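Local coordinates for Blr3880 protein (Bradyrhizobium japonicum, PDB 2OOD), which probably catalyses the zinc-dependent hydrolytic deamination of guanine to xanthine and ammonia, a step of purine breakdown, at residues Gln84-Gly89 / Tyr104-Lys109; Lys121-Ala126 / Thr133-Phe138; Tyr91-Gln94 / Gln100-Ile103; Glu147-Glu152 / Val160-Thr165. All coordinates share one frame; numbering follows the deposited sequence.

How the interactions relate
Interactions 1, 2 and 4 are buried. Interaction 3 is a surface contact. Interactions 1 and 3 both hold helix 95-107 to the loop leading into it, and 3 is nested inside the loop closed by 1. Their chemistry is mainly polar: carboxylates, an amide, a lysine and waters beside the second subunit. Interactions 2 and 4 are apolar. Each packs a helix on a barrel strand, and those strands, 132-138 and 160-166, are neighbours, paired by probable hydrogen bonds between A137 or C135 and I161. L124 also packs on E152 between their helices. T85 touches F123, which joins interaction 1 to interaction 2.

Interaction 1 of 4, residues Gln84-Gly89 / Tyr104-Lys109; sequences QTRVLG and YPEEIK
E107 OE2 is gripped by Q84 NE2 at 2.8 Å and by R206, which forms a salt bridge to it. The Q84 amide donates nearly in line with the E107 CD-OE2 bond, with an N-H...O angle of 151°. Amide and carboxylate planes lie only 26° apart. Q84 reaches across with its chain extended beyond CG. E106 is the other acid of the helix turned to the loop. Its CG is anti to the backbone N (chi1 169°), which lays CG against V87 CG1 at 3.8 Å. The chain then bends, turning the carboxylate. E106 OE2 accepts from a water at 2.8 Å that also takes the R86 N-H at 3.1 Å, and it is bonded to Y115 as well. E106 OE1 takes K109 NZ at 3.0 Å in a salt bridge. In this amidohydrolase barrel the loop follows strand 70-81, which carries zinc ligands H79 and H81. The Q84 side chain lies against H81 and the pocket residue W98, consistent with a second-shell place beside the site. With an alanine at E106, K109 would probably lose its acid, and Y115 and the water on R86 N an acceptor. The R86 guanidinium instead meets W420 and S423 of the second subunit.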
loop_
_atom_site.group_PDB
_atom_site.type_symbol
_atom_site.label_atom_id
_atom_site.label_comp_id
_atom_site.label_asym_id
_atom_site.label_seq_id
_atom_site.Cartn_x
_atom_site.Cartn_y
_atom_site.Cartn_z
ATOM N N GLN A 84 -4.780 18.955 5.868
ATOM C CA GLN A 84 -4.658 17.634 6.468
ATOM C C GLN A 84 -3.247 17.062 6.322
ATOM O O GLN A 84 -2.976 15.920 6.714
ATOM C CB GLN A 84 -5.684 16.695 5.851
ATOM C CG GLN A 84 -7.096 17.005 6.290
ATOM C CD GLN A 84 -8.128 16.199 5.540
ATOM O OE1 GLN A 84 -7.903 15.036 5.226
ATOM N NE2 GLN A 84 -9.273 16.805 5.259
ATOM N N THR A 85 -2.353 17.883 5.775
ATOM C CA THR A 85 -0.956 17.524 5.552
ATOM C C THR A 85 -0.262 16.891 6.754
ATOM O O THR A 85 0.590 16.021 6.599
ATOM C CB THR A 85 -0.132 18.774 5.153
ATOM O OG1 THR A 85 -0.617 19.292 3.909
ATOM C CG2 THR A 85 1.342 18.435 5.025
ATOM N N ARG A 86 -0.632 17.325 7.951
ATOM C CA ARG A 86 0.008 16.836 9.161
ATOM C C ARG A 86 -0.695 15.692 9.870
ATOM O O ARG A 86 -0.135 15.110 10.800
ATOM C CB ARG A 86 0.178 18.003 10.133
ATOM C CG ARG A 86 1.111 17.739 11.291
ATOM C CD ARG A 86 1.274 18.988 12.127
ATOM N NE ARG A 86 2.338 18.835 13.108
ATOM C CZ ARG A 86 2.692 19.772 13.983
ATOM N NH1 ARG A 86 2.057 20.936 14.000
ATOM N NH2 ARG A 86 3.687 19.544 14.837
ATOM N N VAL A 87 -1.903 15.350 9.429
ATOM C CA VAL A 87 -2.666 14.291 10.084
ATOM C C VAL A 87 -3.121 13.130 9.185
ATOM O O VAL A 87 -4.225 12.615 9.351
ATOM C CB VAL A 87 -3.907 14.902 10.789
ATOM C CG1 VAL A 87 -3.462 15.804 11.928
ATOM C CG2 VAL A 87 -4.733 15.706 9.791
ATOM N N LEU A 88 -2.262 12.683 8.274
ATOM C CA LEU A 88 -2.635 11.618 7.352
ATOM C C LEU A 88 -2.642 10.156 7.800
ATOM O O LEU A 88 -2.689 9.260 6.964
ATOM C CB LEU A 88 -1.810 11.724 6.064
ATOM C CG LEU A 88 -0.310 12.029 6.035
ATOM C CD1 LEU A 88 0.408 11.414 7.192
ATOM C CD2 LEU A 88 0.247 11.499 4.737
ATOM N N GLY A 89 -2.623 9.882 9.092
ATOM C CA GLY A 89 -2.631 8.490 9.498
ATOM C C GLY A 89 -3.449 8.298 10.748
ATOM O O GLY A 89 -3.084 7.498 11.602
ATOM N N TYR A 104 -11.142 18.039 11.836
ATOM C CA TYR A 104 -11.535 19.397 12.182
ATOM C C TYR A 104 -10.627 20.053 13.225
ATOM O O TYR A 104 -10.252 21.218 13.079
ATOM C CB TYR A 104 -13.002 19.413 12.627
ATOM C CG TYR A 104 -13.963 18.991 11.524
ATOM C CD1 TYR A 104 -15.005 18.103 11.778
ATOM C CD2 TYR A 104 -13.834 19.490 10.229
ATOM C CE1 TYR A 104 -15.896 17.724 10.769
ATOM C CE2 TYR A 104 -14.718 19.117 9.208
ATOM C CZ TYR A 104 -15.750 18.233 9.483
ATOM O OH TYR A 104 -16.637 17.864 8.474
ATOM N N PRO A 105 -10.257 19.328 14.291
ATOM C CA PRO A 105 -9.383 19.993 15.261
ATOM C C PRO A 105 -8.051 20.477 14.680
ATOM O O PRO A 105 -7.421 21.369 15.243
ATOM C CB PRO A 105 -9.215 18.946 16.371
ATOM C CG PRO A 105 -9.577 17.649 15.718
ATOM C CD PRO A 105 -10.705 18.021 14.792
ATOM N N GLU A 106 -7.632 19.907 13.551
ATOM C CA GLU A 106 -6.372 20.296 12.904
ATOM C C GLU A 106 -6.580 21.378 11.854
ATOM O O GLU A 106 -5.808 22.324 11.770
ATOM C CB GLU A 106 -5.721 19.074 12.248
ATOM C CG GLU A 106 -4.537 19.361 11.325
ATOM C CD GLU A 106 -3.288 19.827 12.059
ATOM O OE1 GLU A 106 -3.157 19.541 13.272
ATOM O OE2 GLU A 106 -2.427 20.468 11.409
ATOM N N GLU A 107 -7.631 21.232 11.054
ATOM C CA GLU A 107 -7.932 22.198 10.006
ATOM C C GLU A 107 -8.263 23.576 10.558
ATOM O O GLU A 107 -8.091 24.592 9.880
ATOM C CB GLU A 107 -9.090 21.696 9.144
ATOM C CG GLU A 107 -8.714 20.510 8.285
ATOM C CD GLU A 107 -9.710 20.242 7.188
ATOM O OE1 GLU A 107 -10.300 21.209 6.664
ATOM O OE2 GLU A 107 -9.891 19.065 6.832
ATOM N N ILE A 108 -8.733 23.613 11.798
ATOM C CA ILE A 108 -9.094 24.874 12.420
ATOM C C ILE A 108 -7.853 25.734 12.710
ATOM O O ILE A 108 -7.956 26.956 12.830
ATOM C CB ILE A 108 -9.906 24.615 13.717
ATOM C CG1 ILE A 108 -10.551 25.914 14.194
ATOM C CG2 ILE A 108 -9.004 24.029 14.790
ATOM C CD1 ILE A 108 -11.561 25.720 15.314
ATOM N N LYS A 109 -6.685 25.096 12.800
ATOM C CA LYS A 109 -5.429 25.806 13.067
ATOM C C LYS A 109 -5.028 26.711 11.903
ATOM O O LYS A 109 -4.289 27.679 12.085
ATOM C CB LYS A 109 -4.281 24.822 13.307
ATOM C CG LYS A 109 -4.485 23.829 14.423
ATOM C CD LYS A 109 -3.264 22.925 14.518
ATOM C CE LYS A 109 -3.390 21.896 15.623
ATOM N NZ LYS A 109 -2.181 21.031 15.693
HETATM O O HOH W 1 -1.958 19.983 8.724
#

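Interaction 2 of 4, residues Lys121-Ala126 / Thr133-Phe138; sequences KRFLDA and TTCQAF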
loop_
_atom_site.group_PDB
_atom_site.type_symbol
_atom_site.label_atom_id
_atom_site.label_comp_id
_atom_site.label_asym_id
_atom_site.label_seq_id
_atom_site.Cartn_x
_atom_site.Cartn_y
_atom_site.Cartn_z
ATOM N N LYS A 121 3.642 25.364 2.821
ATOM C CA LYS A 121 5.022 25.131 2.430
ATOM C C LYS A 121 5.317 23.632 2.438
ATOM O O LYS A 121 5.840 23.083 1.469
ATOM C CB LYS A 121 5.957 25.847 3.403
ATOM C CG LYS A 121 7.433 25.707 3.072
ATOM C CD LYS A 121 8.277 25.727 4.343
ATOM C CE LYS A 121 9.767 25.656 4.030
ATOM N NZ LYS A 121 10.119 24.521 3.119
ATOM N N ARG A 122 4.973 22.971 3.538
ATOM C CA ARG A 122 5.205 21.536 3.668
ATOM C C ARG A 122 4.330 20.727 2.719
ATOM O O ARG A 122 4.740 19.676 2.221
ATOM C CB ARG A 122 4.952 21.105 5.108
ATOM C CG ARG A 122 5.980 21.640 6.070
ATOM C CD ARG A 122 5.482 21.543 7.478
ATOM N NE ARG A 122 6.499 21.941 8.443
ATOM C CZ ARG A 122 7.630 21.274 8.665
ATOM N NH1 ARG A 122 7.900 20.165 7.985
ATOM N NH2 ARG A 122 8.486 21.712 9.581
ATOM N N PHE A 123 3.125 21.228 2.473
ATOM C CA PHE A 123 2.187 20.579 1.574
ATOM C C PHE A 123 2.784 20.513 0.168
ATOM O O PHE A 123 2.844 19.444 -0.435
ATOM C CB PHE A 123 0.881 21.375 1.564
ATOM C CG PHE A 123 -0.140 20.882 0.585
ATOM C CD1 PHE A 123 -0.832 19.701 0.813
ATOM C CD2 PHE A 123 -0.441 21.623 -0.553
ATOM C CE1 PHE A 123 -1.814 19.267 -0.078
ATOM C CE2 PHE A 123 -1.420 21.199 -1.450
ATOM C CZ PHE A 123 -2.107 20.018 -1.208
ATOM N N LEU A 124 3.227 21.656 -0.348
ATOM C CA LEU A 124 3.806 21.715 -1.685
ATOM C C LEU A 124 5.156 21.003 -1.788
ATOM O O LEU A 124 5.489 20.457 -2.840
ATOM C CB LEU A 124 3.927 23.171 -2.145
ATOM C CG LEU A 124 2.582 23.852 -2.428
ATOM C CD1 LEU A 124 2.774 25.326 -2.675
ATOM C CD2 LEU A 124 1.927 23.203 -3.628
ATOM N N ASP A 125 5.938 21.001 -0.712
ATOM C CA ASP A 125 7.226 20.306 -0.745
ATOM C C ASP A 125 6.966 18.802 -0.863
ATOM O O ASP A 125 7.584 18.121 -1.673
ATOM C CB ASP A 125 8.047 20.568 0.524
ATOM C CG ASP A 125 8.591 21.983 0.601
ATOM O OD1 ASP A 125 8.493 22.735 -0.390
ATOM O OD2 ASP A 125 9.131 22.340 1.667
ATOM N N ALA A 126 6.046 18.288 -0.050
ATOM C CA ALA A 126 5.710 16.871 -0.078
ATOM C C ALA A 126 5.215 16.455 -1.459
ATOM O O ALA A 126 5.553 15.378 -1.945
ATOM C CB ALA A 126 4.658 16.566 0.964
ATOM N N THR A 133 2.944 17.710 -9.701
ATOM C CA THR A 133 3.194 19.091 -10.076
ATOM C C THR A 133 1.905 19.909 -10.128
ATOM O O THR A 133 1.946 21.135 -10.060
ATOM C CB THR A 133 3.886 19.173 -11.443
ATOM O OG1 THR A 133 3.098 18.494 -12.422
ATOM C CG2 THR A 133 5.249 18.542 -11.380
ATOM N N THR A 134 0.766 19.230 -10.248
ATOM C CA THR A 134 -0.540 19.895 -10.306
ATOM C C THR A 134 -1.537 19.160 -9.416
ATOM O O THR A 134 -1.572 17.929 -9.396
ATOM C CB THR A 134 -1.097 19.921 -11.748
ATOM O OG1 THR A 134 -0.161 20.579 -12.618
ATOM C CG2 THR A 134 -2.428 20.649 -11.795
ATOM N N CYS A 135 -2.354 19.912 -8.684
ATOM C CA CYS A 135 -3.334 19.300 -7.792
ATOM C C CYS A 135 -4.587 20.150 -7.583
ATOM O O CYS A 135 -4.549 21.373 -7.693
ATOM C CB CYS A 135 -2.697 19.020 -6.426
ATOM S SG CYS A 135 -2.391 20.512 -5.428
ATOM N N GLN A 136 -5.701 19.485 -7.295
ATOM C CA GLN A 136 -6.958 20.161 -7.015
ATOM C C GLN A 136 -7.094 19.998 -5.509
ATOM O O GLN A 136 -7.396 18.913 -5.023
ATOM C CB GLN A 136 -8.113 19.480 -7.740
ATOM C CG GLN A 136 -9.465 20.087 -7.428
ATOM C CD GLN A 136 -10.531 19.613 -8.377
ATOM O OE1 GLN A 136 -10.655 18.422 -8.630
ATOM N NE2 GLN A 136 -11.314 20.543 -8.908
ATOM N N ALA A 137 -6.870 21.082 -4.774
ATOM C CA ALA A 137 -6.891 21.025 -3.322
ATOM C C ALA A 137 -8.064 21.589 -2.544
ATOM O O ALA A 137 -8.627 22.632 -2.877
ATOM C CB ALA A 137 -5.616 21.647 -2.790
ATOM N N PHE A 138 -8.412 20.875 -1.482
ATOM C CA PHE A 138 -9.453 21.302 -0.570
ATOM C C PHE A 138 -8.692 22.082 0.497
ATOM O O PHE A 138 -7.539 21.772 0.796
ATOM C CB PHE A 138 -10.136 20.096 0.065
ATOM C CG PHE A 138 -11.152 19.444 -0.821
ATOM C CD1 PHE A 138 -12.462 19.907 -0.853
ATOM C CD2 PHE A 138 -10.794 18.392 -1.658
ATOM C CE1 PHE A 138 -13.404 19.329 -1.709
ATOM C CE2 PHE A 138 -11.727 17.810 -2.519
ATOM C CZ PHE A 138 -13.030 18.281 -2.543
#
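The backbones of helix segment 121-126 and strand segment 133-138 stand well apart, with F123 CA and A137 CA 10.3 Å from each other. The F123 side chain spans the space. Its CG is anti to the backbone N (chi1 175°), which sends the ring from the helix toward the strand. The far end of the ring does the touching. F123 CE2 meets C135 SG at 4.2 Å, and F123 CZ meets A137 CB at the same distance of 4.2 Å. C135 and A137 are two residues apart on the strand, and both point toward the helix. The sulfur makes an oblique sulfur-aromatic contact, with C135 SG 5.3 Å from the F123 ring centroid and 71° off the ring normal. This is helix-on-strand packing of the TIM-barrel type known for the metallo-dependent hydrolases. Helix 113-129 lies in the connection from strand 70-81 to its parallel neighbour 132-138, and I80 of the first strand also touches F123, C135 and A137. T85, in the loop after strand 70-81, packs on F123 too. A137 is also touched by L149 of the next helix. At the end of the strand, the F138 ring stacks on H81 and H234, both zinc ligands.

Interaction 3 of 4, residues Tyr91-Gln94 / Gln100-Ile103; sequences YGEQ and QKSI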
loop_
_atom_site.group_PDB
_atom_site.type_symbol
_atom_site.label_atom_id
_atom_site.label_comp_id
_atom_site.label_asym_id
_atom_site.label_seq_id
_atom_site.Cartn_x
_atom_site.Cartn_y
_atom_site.Cartn_z
ATOM N N TYR A 91 -5.866 7.023 13.428
ATOM C CA TYR A 91 -6.303 5.669 13.726
ATOM C C TYR A 91 -7.779 5.417 14.077
ATOM O O TYR A 91 -8.467 6.275 14.635
ATOM C CB TYR A 91 -5.441 5.106 14.865
ATOM C CG TYR A 91 -6.016 3.853 15.480
ATOM C CD1 TYR A 91 -5.982 2.641 14.801
ATOM C CD2 TYR A 91 -6.658 3.892 16.704
ATOM C CE1 TYR A 91 -6.579 1.497 15.326
ATOM C CE2 TYR A 91 -7.259 2.756 17.238
ATOM C CZ TYR A 91 -7.214 1.560 16.547
ATOM O OH TYR A 91 -7.785 0.423 17.096
ATOM N N GLY A 92 -8.227 4.214 13.712
ATOM C CA GLY A 92 -9.549 3.690 14.034
ATOM C C GLY A 92 -10.930 4.121 13.572
ATOM O O GLY A 92 -11.904 3.477 13.975
ATOM N N GLU A 93 -11.071 5.146 12.742
ATOM C CA GLU A 93 -12.426 5.540 12.361
ATOM C C GLU A 93 -12.781 5.558 10.883
ATOM O O GLU A 93 -11.924 5.745 10.021
ATOM C CB GLU A 93 -12.748 6.923 12.936
ATOM C CG GLU A 93 -12.716 7.024 14.445
ATOM C CD GLU A 93 -13.601 5.997 15.112
ATOM O OE1 GLU A 93 -14.729 5.777 14.618
ATOM O OE2 GLU A 93 -13.169 5.418 16.134
ATOM N N GLN A 94 -14.067 5.362 10.604
ATOM C CA GLN A 94 -14.564 5.430 9.238
ATOM C C GLN A 94 -14.724 6.930 8.980
ATOM O O GLN A 94 -14.500 7.749 9.876
ATOM C CB GLN A 94 -15.930 4.747 9.096
ATOM C CG GLN A 94 -15.901 3.237 8.934
ATOM C CD GLN A 94 -17.301 2.653 8.815
ATOM O OE1 GLN A 94 -18.075 3.039 7.934
ATOM N NE2 GLN A 94 -17.634 1.723 9.705
ATOM N N GLN A 100 -14.759 14.272 12.658
ATOM C CA GLN A 100 -14.991 14.892 13.960
ATOM C C GLN A 100 -13.789 14.726 14.895
ATOM O O GLN A 100 -13.312 15.688 15.493
ATOM C CB GLN A 100 -16.237 14.270 14.607
ATOM C CG GLN A 100 -17.379 15.242 14.911
ATOM C CD GLN A 100 -17.916 15.962 13.679
ATOM O OE1 GLN A 100 -18.256 15.341 12.668
ATOM N NE2 GLN A 100 -18.012 17.283 13.771
ATOM N N LYS A 101 -13.290 13.501 15.002
ATOM C CA LYS A 101 -12.174 13.213 15.891
ATOM C C LYS A 101 -10.782 13.708 15.496
ATOM O O LYS A 101 -10.068 14.265 16.336
ATOM C CB LYS A 101 -12.085 11.704 16.159
ATOM C CG LYS A 101 -10.878 11.333 17.025
ATOM C CD LYS A 101 -10.720 9.820 17.227
ATOM C CE LYS A 101 -9.475 9.512 18.084
ATOM N NZ LYS A 101 -9.285 8.044 18.355
ATOM N N SER A 102 -10.391 13.527 14.236
ATOM C CA SER A 102 -9.039 13.899 13.828
ATOM C C SER A 102 -8.805 15.028 12.823
ATOM O O SER A 102 -7.728 15.625 12.798
ATOM C CB SER A 102 -8.343 12.649 13.299
ATOM O OG SER A 102 -8.641 11.536 14.117
ATOM N N ILE A 103 -9.795 15.331 12.001
ATOM C CA ILE A 103 -9.604 16.343 10.980
ATOM C C ILE A 103 -9.935 17.790 11.351
ATOM O O ILE A 103 -9.098 18.671 11.211
ATOM C CB ILE A 103 -10.355 15.913 9.680
ATOM C CG1 ILE A 103 -9.449 15.001 8.844
ATOM C CG2 ILE A 103 -10.740 17.122 8.849
ATOM C CD1 ILE A 103 -8.630 14.001 9.642
HETATM O O HOH W 2 -9.895 9.025 13.413
HETATM O O HOH W 3 -7.363 8.042 16.028
HETATM O O HOH W 4 -10.326 6.300 16.600
#
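K101 runs straight out from its helix toward Y91 and E93. Its CG is anti to the backbone N (chi1 177°), and every later torsion is extended too, so the ammonium is carried well out toward the loop. E93 points toward the helix, and its chain folds at chi2 (-54°). Its CG comes alongside the middle of the lysine, 4.4 Å from K101 CD. The two charged ends do not meet: E93 OE2 and K101 NZ are 5.2 Å apart. Water joins them. One water accepts from K101 NZ at 2.7 Å and donates to E93 OE2 at 3.0 Å, and the same water also donates to Y91 O. The Y91 carbonyl is thus tied to both charged side chains through this shared water, although K101 NZ itself stays 4.2 Å from Y91 O. A second water lies 3.0 Å from K101 NZ, but its leg to Y91 O is modelled too short to be relied on. A third sits 2.9 Å from S102 OG and gives a weak bond to Y91 O. The Y91 ring leads off to F442 of the second subunit, which it meets edge-to-face. G92 has a positive phi of 67°, and a side chain there would crowd the Y91 ring. E93 also has a weak, long ion pair with K371 of the second subunit. The contact ties the loop after strand 70-81 to the side of helix 95-107, largely through water. Q94 is the N-cap of that helix, and E93 packs on its W98, a residue of the guanine pocket.

Interaction 4 of 4, residues Glu147-Glu152 / Val160-Thr165; sequences EELFEE and VIAGLT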
loop_
_atom_site.group_PDB
_atom_site.type_symbol
_atom_site.label_atom_id
_atom_site.label_comp_id
_atom_site.label_asym_id
_atom_site.label_seq_id
_atom_site.Cartn_x
_atom_site.Cartn_y
_atom_site.Cartn_z
ATOM N N GLU A 147 -5.629 31.646 0.681
ATOM C CA GLU A 147 -4.772 32.729 0.209
ATOM C C GLU A 147 -3.314 32.287 0.230
ATOM O O GLU A 147 -2.601 32.443 -0.761
ATOM C CB GLU A 147 -4.945 33.976 1.078
ATOM C CG GLU A 147 -6.357 34.527 1.104
ATOM C CD GLU A 147 -6.554 35.572 2.190
ATOM O OE1 GLU A 147 -5.743 35.585 3.139
ATOM O OE2 GLU A 147 -7.522 36.366 2.106
ATOM N N GLU A 148 -2.875 31.727 1.354
ATOM C CA GLU A 148 -1.495 31.273 1.472
ATOM C C GLU A 148 -1.136 30.200 0.447
ATOM O O GLU A 148 0.005 30.138 -0.004
ATOM C CB GLU A 148 -1.221 30.745 2.882
ATOM C CG GLU A 148 -1.197 31.818 3.960
ATOM C CD GLU A 148 -0.238 32.953 3.637
ATOM O OE1 GLU A 148 0.908 32.669 3.229
ATOM O OE2 GLU A 148 -0.624 34.130 3.801
ATOM N N LEU A 149 -2.105 29.361 0.078
ATOM C CA LEU A 149 -1.862 28.296 -0.893
ATOM C C LEU A 149 -1.665 28.836 -2.303
ATOM O O LEU A 149 -0.731 28.451 -3.001
ATOM C CB LEU A 149 -3.011 27.281 -0.897
ATOM C CG LEU A 149 -2.931 26.257 -2.038
ATOM C CD1 LEU A 149 -1.729 25.357 -1.848
ATOM C CD2 LEU A 149 -4.197 25.439 -2.089
ATOM N N PHE A 150 -2.553 29.722 -2.728
ATOM C CA PHE A 150 -2.439 30.295 -4.059
ATOM C C PHE A 150 -1.145 31.083 -4.223
ATOM O O PHE A 150 -0.490 31.014 -5.262
ATOM C CB PHE A 150 -3.620 31.222 -4.342
ATOM C CG PHE A 150 -4.845 30.513 -4.838
ATOM C CD1 PHE A 150 -4.789 29.722 -5.983
ATOM C CD2 PHE A 150 -6.068 30.673 -4.190
ATOM C CE1 PHE A 150 -5.935 29.101 -6.482
ATOM C CE2 PHE A 150 -7.221 30.057 -4.681
ATOM C CZ PHE A 150 -7.152 29.271 -5.830
ATOM N N GLU A 151 -0.776 31.834 -3.196
ATOM C CA GLU A 151 0.423 32.650 -3.260
ATOM C C GLU A 151 1.734 31.872 -3.285
ATOM O O GLU A 151 2.650 32.232 -4.030
ATOM C CB GLU A 151 0.393 33.681 -2.130
ATOM C CG GLU A 151 -0.359 34.941 -2.546
ATOM C CD GLU A 151 -0.931 35.727 -1.386
ATOM O OE1 GLU A 151 -0.228 35.901 -0.366
ATOM O OE2 GLU A 151 -2.090 36.190 -1.502
ATOM N N GLU A 152 1.833 30.808 -2.493
ATOM C CA GLU A 152 3.048 30.000 -2.491
ATOM C C GLU A 152 3.099 29.211 -3.796
ATOM O O GLU A 152 4.168 28.829 -4.260
ATOM C CB GLU A 152 3.058 29.046 -1.297
ATOM C CG GLU A 152 4.238 28.094 -1.275
ATOM C CD GLU A 152 5.578 28.813 -1.284
ATOM O OE1 GLU A 152 5.591 30.049 -1.124
ATOM O OE2 GLU A 152 6.621 28.145 -1.441
ATOM N N VAL A 160 -2.469 25.099 -10.191
ATOM C CA VAL A 160 -3.181 24.523 -9.070
ATOM C C VAL A 160 -4.645 24.932 -9.041
ATOM O O VAL A 160 -4.972 26.086 -9.316
ATOM C CB VAL A 160 -2.521 24.967 -7.744
ATOM C CG1 VAL A 160 -3.395 24.590 -6.569
ATOM C CG2 VAL A 160 -1.151 24.329 -7.605
ATOM N N ILE A 161 -5.519 23.975 -8.715
ATOM C CA ILE A 161 -6.958 24.223 -8.606
ATOM C C ILE A 161 -7.271 24.243 -7.113
ATOM O O ILE A 161 -6.946 23.296 -6.405
ATOM C CB ILE A 161 -7.825 23.079 -9.206
ATOM C CG1 ILE A 161 -7.247 22.575 -10.527
ATOM C CG2 ILE A 161 -9.236 23.593 -9.458
ATOM C CD1 ILE A 161 -7.484 23.498 -11.679
ATOM N N ALA A 162 -7.898 25.307 -6.629
ATOM C CA ALA A 162 -8.241 25.372 -5.214
ATOM C C ALA A 162 -9.342 26.389 -4.932
ATOM O O ALA A 162 -9.797 27.095 -5.832
ATOM C CB ALA A 162 -7.001 25.697 -4.397
ATOM N N GLY A 163 -9.774 26.458 -3.679
ATOM C CA GLY A 163 -10.815 27.400 -3.327
ATOM C C GLY A 163 -11.278 27.277 -1.894
ATOM O O GLY A 163 -10.942 26.316 -1.206
ATOM N N LEU A 164 -12.047 28.262 -1.444
ATOM C CA LEU A 164 -12.576 28.267 -0.085
ATOM C C LEU A 164 -13.525 27.082 0.067
ATOM O O LEU A 164 -14.508 26.969 -0.662
ATOM C CB LEU A 164 -13.330 29.572 0.184
ATOM C CG LEU A 164 -13.881 29.751 1.599
ATOM C CD1 LEU A 164 -12.740 29.824 2.604
ATOM C CD2 LEU A 164 -14.717 31.004 1.647
ATOM N N THR A 165 -13.227 26.202 1.015
ATOM C CA THR A 165 -14.047 25.017 1.247
ATOM C C THR A 165 -15.160 25.276 2.260
ATOM O O THR A 165 -14.944 25.163 3.465
ATOM C CB THR A 165 -13.171 23.856 1.747
ATOM O OG1 THR A 165 -12.167 23.567 0.766
ATOM C CG2 THR A 165 -14.012 22.619 1.992
#
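F150 and A162 bury the largest areas here, followed by L149. The A162 methyl points toward the helix and is met by both of the others, 3.6 Å from L149 CD2 and 3.9 Å from F150 CZ. F150 approaches with the end of its ring. The A162 carbonyl oxygen lies at the ring edge near its plane, with F150 CZ to A162 O at 3.4 Å. V160 O lies at the edge as well, 4.2 Å from F150 CE1. The carbonyls therefore face ring hydrogens and not the ring's pi face. The F150 CG is anti to its own carbonyl carbon (chi1 -84°), and although CB does not point at the strand, the ring swings over to it. L149 CG is anti to the backbone N (chi1 171°), which brings CD2 onto the methyl. Helix 143-156 and strand 160-166 belong to a beta-alpha-beta unit that starts with strand 132-138, a repeating element of the TIM-barrel fold. The axes of segments 147-152 and 160-162 run nearly antiparallel, at 170°, and 9.7 Å apart. The F150 ring also stacks on Y193 and packs on Y201 of strand 199-205. A serine in place of F150 would probably open a gap beside A162 and leave Y193 without its stacking partner. L149 also touches L82 and T139.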